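Local coordinates for protein AxyAgu115A (Amphibacillus xylanus NBRC 15112, PDB 6NPS) that probably acts as a family GH115 alpha-glucuronidase, hydrolysing glucuronic acid side groups from arabinoglucuronoxylan, at residues A[271-274]-A[280-283]. The protein carries 3 engineered substitutions. Residues are numbered along the deposited sequence; the frame is centred on the assembly and turned at random.
Sequences WNFI and ITKF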
ATOM      1  N   TRP A 271      42.928 -10.054  16.340  1.00 57.79           N
ATOM      2  CA  TRP A 271      43.088  -8.629  16.025  1.00 56.67           C
ATOM      3  C   TRP A 271      42.663  -7.864  17.273  1.00 58.14           C
ATOM      4  O   TRP A 271      41.544  -7.358  17.389  1.00 57.66           O
ATOM      5  CB  TRP A 271      42.271  -8.253  14.799  1.00 55.80           C
ATOM      6  CG  TRP A 271      42.598  -6.897  14.264  1.00 59.68           C
ATOM      7  CD1 TRP A 271      41.783  -5.801  14.257  1.00 58.35           C
ATOM      8  CD2 TRP A 271      43.831  -6.488  13.656  1.00 60.00           C
ATOM      9  NE1 TRP A 271      42.430  -4.733  13.678  1.00 59.41           N
ATOM     10  CE2 TRP A 271      43.690  -5.125  13.302  1.00 61.53           C
ATOM     11  CE3 TRP A 271      45.036  -7.141  13.370  1.00 56.87           C
ATOM     12  CZ2 TRP A 271      44.712  -4.404  12.688  1.00 60.52           C
ATOM     13  CZ3 TRP A 271      46.056  -6.423  12.759  1.00 58.51           C
ATOM     14  CH2 TRP A 271      45.886  -5.064  12.424  1.00 57.90           C
ATOM     15  N   ASN A 272      43.575  -7.825  18.245  1.00 55.18           N
ATOM     16  CA  ASN A 272      43.238  -7.438  19.612  1.00 58.04           C
ATOM     17  C   ASN A 272      44.536  -7.076  20.327  1.00 58.33           C
ATOM     18  O   ASN A 272      45.327  -7.961  20.671  1.00 57.00           O
ATOM     19  CB  ASN A 272      42.511  -8.577  20.325  1.00 65.54           C
ATOM     20  CG  ASN A 272      41.876  -8.139  21.630  1.00 72.03           C
ATOM     21  OD1 ASN A 272      42.541  -7.556  22.491  1.00 73.51           O
ATOM     22  ND2 ASN A 272      40.581  -8.421  21.787  1.00 73.95           N
ATOM     23  N   PHE A 273      44.760  -5.778  20.531  1.00 61.91           N
ATOM     24  CA  PHE A 273      45.986  -5.316  21.168  1.00 60.56           C
ATOM     25  C   PHE A 273      46.023  -5.639  22.651  1.00 61.87           C
ATOM     26  O   PHE A 273      47.100  -5.598  23.257  1.00 59.83           O
ATOM     27  CB  PHE A 273      46.144  -3.809  20.962  1.00 59.05           C
ATOM     28  CG  PHE A 273      47.528  -3.303  21.239  1.00 55.87           C
ATOM     29  CD1 PHE A 273      48.567  -3.560  20.354  1.00 53.53           C
ATOM     30  CD2 PHE A 273      47.791  -2.566  22.377  1.00 56.06           C
ATOM     31  CE1 PHE A 273      49.838  -3.085  20.598  1.00 53.47           C
ATOM     32  CE2 PHE A 273      49.063  -2.096  22.628  1.00 58.54           C
ATOM     33  CZ  PHE A 273      50.091  -2.361  21.730  1.00 56.21           C
ATOM     34  N   ILE A 274      44.873  -5.945  23.251  1.00 64.63           N
ATOM     35  CA  ILE A 274      44.841  -6.316  24.664  1.00 65.60           C
ATOM     36  C   ILE A 274      45.274  -7.765  24.851  1.00 66.74           C
ATOM     37  O   ILE A 274      46.182  -8.061  25.641  1.00 67.55           O
ATOM     38  CB  ILE A 274      43.435  -6.072  25.245  1.00 68.03           C
ATOM     39  CG1 ILE A 274      43.053  -4.590  25.128  1.00 69.07           C
ATOM     40  CG2 ILE A 274      43.336  -6.548  26.697  1.00 68.29           C
ATOM     41  CD1 ILE A 274      41.577  -4.370  24.831  1.00 69.07           C
ATOM     42  N   ILE A 280      50.461  -8.535  17.634  1.00 44.52           N
ATOM     43  CA  ILE A 280      50.096  -7.361  16.839  1.00 46.09           C
ATOM     44  C   ILE A 280      51.277  -6.408  16.714  1.00 47.26           C
ATOM     45  O   ILE A 280      51.487  -5.802  15.664  1.00 43.36           O
ATOM     46  CB  ILE A 280      48.867  -6.645  17.430  1.00 43.76           C
ATOM     47  CG1 ILE A 280      47.668  -7.581  17.455  1.00 48.06           C
ATOM     48  CG2 ILE A 280      48.508  -5.427  16.559  1.00 44.54           C
ATOM     49  CD1 ILE A 280      47.263  -8.040  16.040  1.00 48.14           C
ATOM     50  N   THR A 281      52.097  -6.300  17.761  1.00 50.92           N
ATOM     51  CA  THR A 281      53.270  -5.427  17.721  1.00 50.47           C
ATOM     52  C   THR A 281      54.301  -5.912  16.710  1.00 48.87           C
ATOM     53  O   THR A 281      54.862  -5.109  15.957  1.00 45.41           O
ATOM     54  CB  THR A 281      53.891  -5.360  19.115  1.00 53.81           C
ATOM     55  OG1 THR A 281      52.977  -4.702  19.995  1.00 56.48           O
ATOM     56  CG2 THR A 281      55.211  -4.621  19.090  1.00 49.46           C
ATOM     57  N   LYS A 282      54.597  -7.221  16.706  1.00 44.42           N
ATOM     58  CA  LYS A 282      55.538  -7.762  15.730  1.00 45.43           C
ATOM     59  C   LYS A 282      54.950  -7.716  14.329  1.00 43.56           C
ATOM     60  O   LYS A 282      55.683  -7.532  13.349  1.00 45.08           O
ATOM     61  CB  LYS A 282      55.953  -9.210  16.126  1.00 49.99           C
ATOM     62  CG  LYS A 282      57.047  -9.806  15.223  1.00 55.87           C
ATOM     63  CD  LYS A 282      58.470  -9.509  15.727  1.00 68.80           C
ATOM     64  CE  LYS A 282      59.513 -10.414  15.065  1.00 79.83           C
ATOM     65  NZ  LYS A 282      60.213 -11.301  16.042  1.00 91.58           N
ATOM     66  N   PHE A 283      53.624  -7.795  14.216  1.00 41.65           N
ATOM     67  CA  PHE A 283      52.980  -7.602  12.928  1.00 39.43           C
ATOM     68  C   PHE A 283      53.263  -6.205  12.373  1.00 38.03           C
ATOM     69  O   PHE A 283      53.689  -6.063  11.218  1.00 37.81           O
ATOM     70  CB  PHE A 283      51.479  -7.879  13.083  1.00 40.33           C
ATOM     71  CG  PHE A 283      50.688  -7.767  11.806  1.00 41.30           C
ATOM     72  CD1 PHE A 283      50.913  -8.642  10.744  1.00 42.36           C
ATOM     73  CD2 PHE A 283      49.679  -6.820  11.697  1.00 42.64           C
ATOM     74  CE1 PHE A 283      50.136  -8.520   9.549  1.00 42.99           C
ATOM     75  CE2 PHE A 283      48.912  -6.680  10.519  1.00 42.35           C
ATOM     76  CZ  PHE A 283      49.134  -7.553   9.446  1.00 40.36           C
TER
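Trp271 and Phe273 each set CG anti to the backbone N (chi1 -168° and -164°), which brings their rings to Ile280, whose CG1 lies beside its own backbone N and carries CD1 up to the indole. The setting is the TIM-barrel domain of this GH115 enzyme: 271-274 belongs to the loop leading into helix 277-291, the helix before barrel strand 298-300, and folds back on that helix's first turns.

A beta-branched isoleucine suits the middle place because its two arms serve different rings. CD1 lies 3.6 Å from CE3 of Trp271, the two side chains crossing at about a right angle, while CG2 sits 4.2 Å from CD1 of Phe273, near the plane of that ring and at its edge. One turn on, Phe283, an apolar ring suited to a buried place, continues the row: its CE2 meets CZ3 of Trp271 at 3.6 Å, at the indole's edge. The planes of these two rings stand at 86°, with their centroids 5.9 Å apart. Tyr257 of helix 256-260 touches Trp271, Ile280 and Phe283, joining that helix to the same cluster.

Tryptophan combines breadth with one polar group, and its NE1 is hydrogen-bonded to the backbone O of Arg303, tying the loop to the chain beyond strand 298-300. Phe273 also packs on Val327 and Thr330, its ring broad enough to link helix 277-291 to helix 317-338. Asn272 instead serves the backbone: its OD1 accepts a hydrogen bond from Thr275 N and a weak, bent one from Ile274 N. Thr281 suits a place beside a phenyl ring because its hydroxyl proton goes to Arg277 O, one turn back, and this same OG1 rests 3.6 Å from CE1 of Phe273.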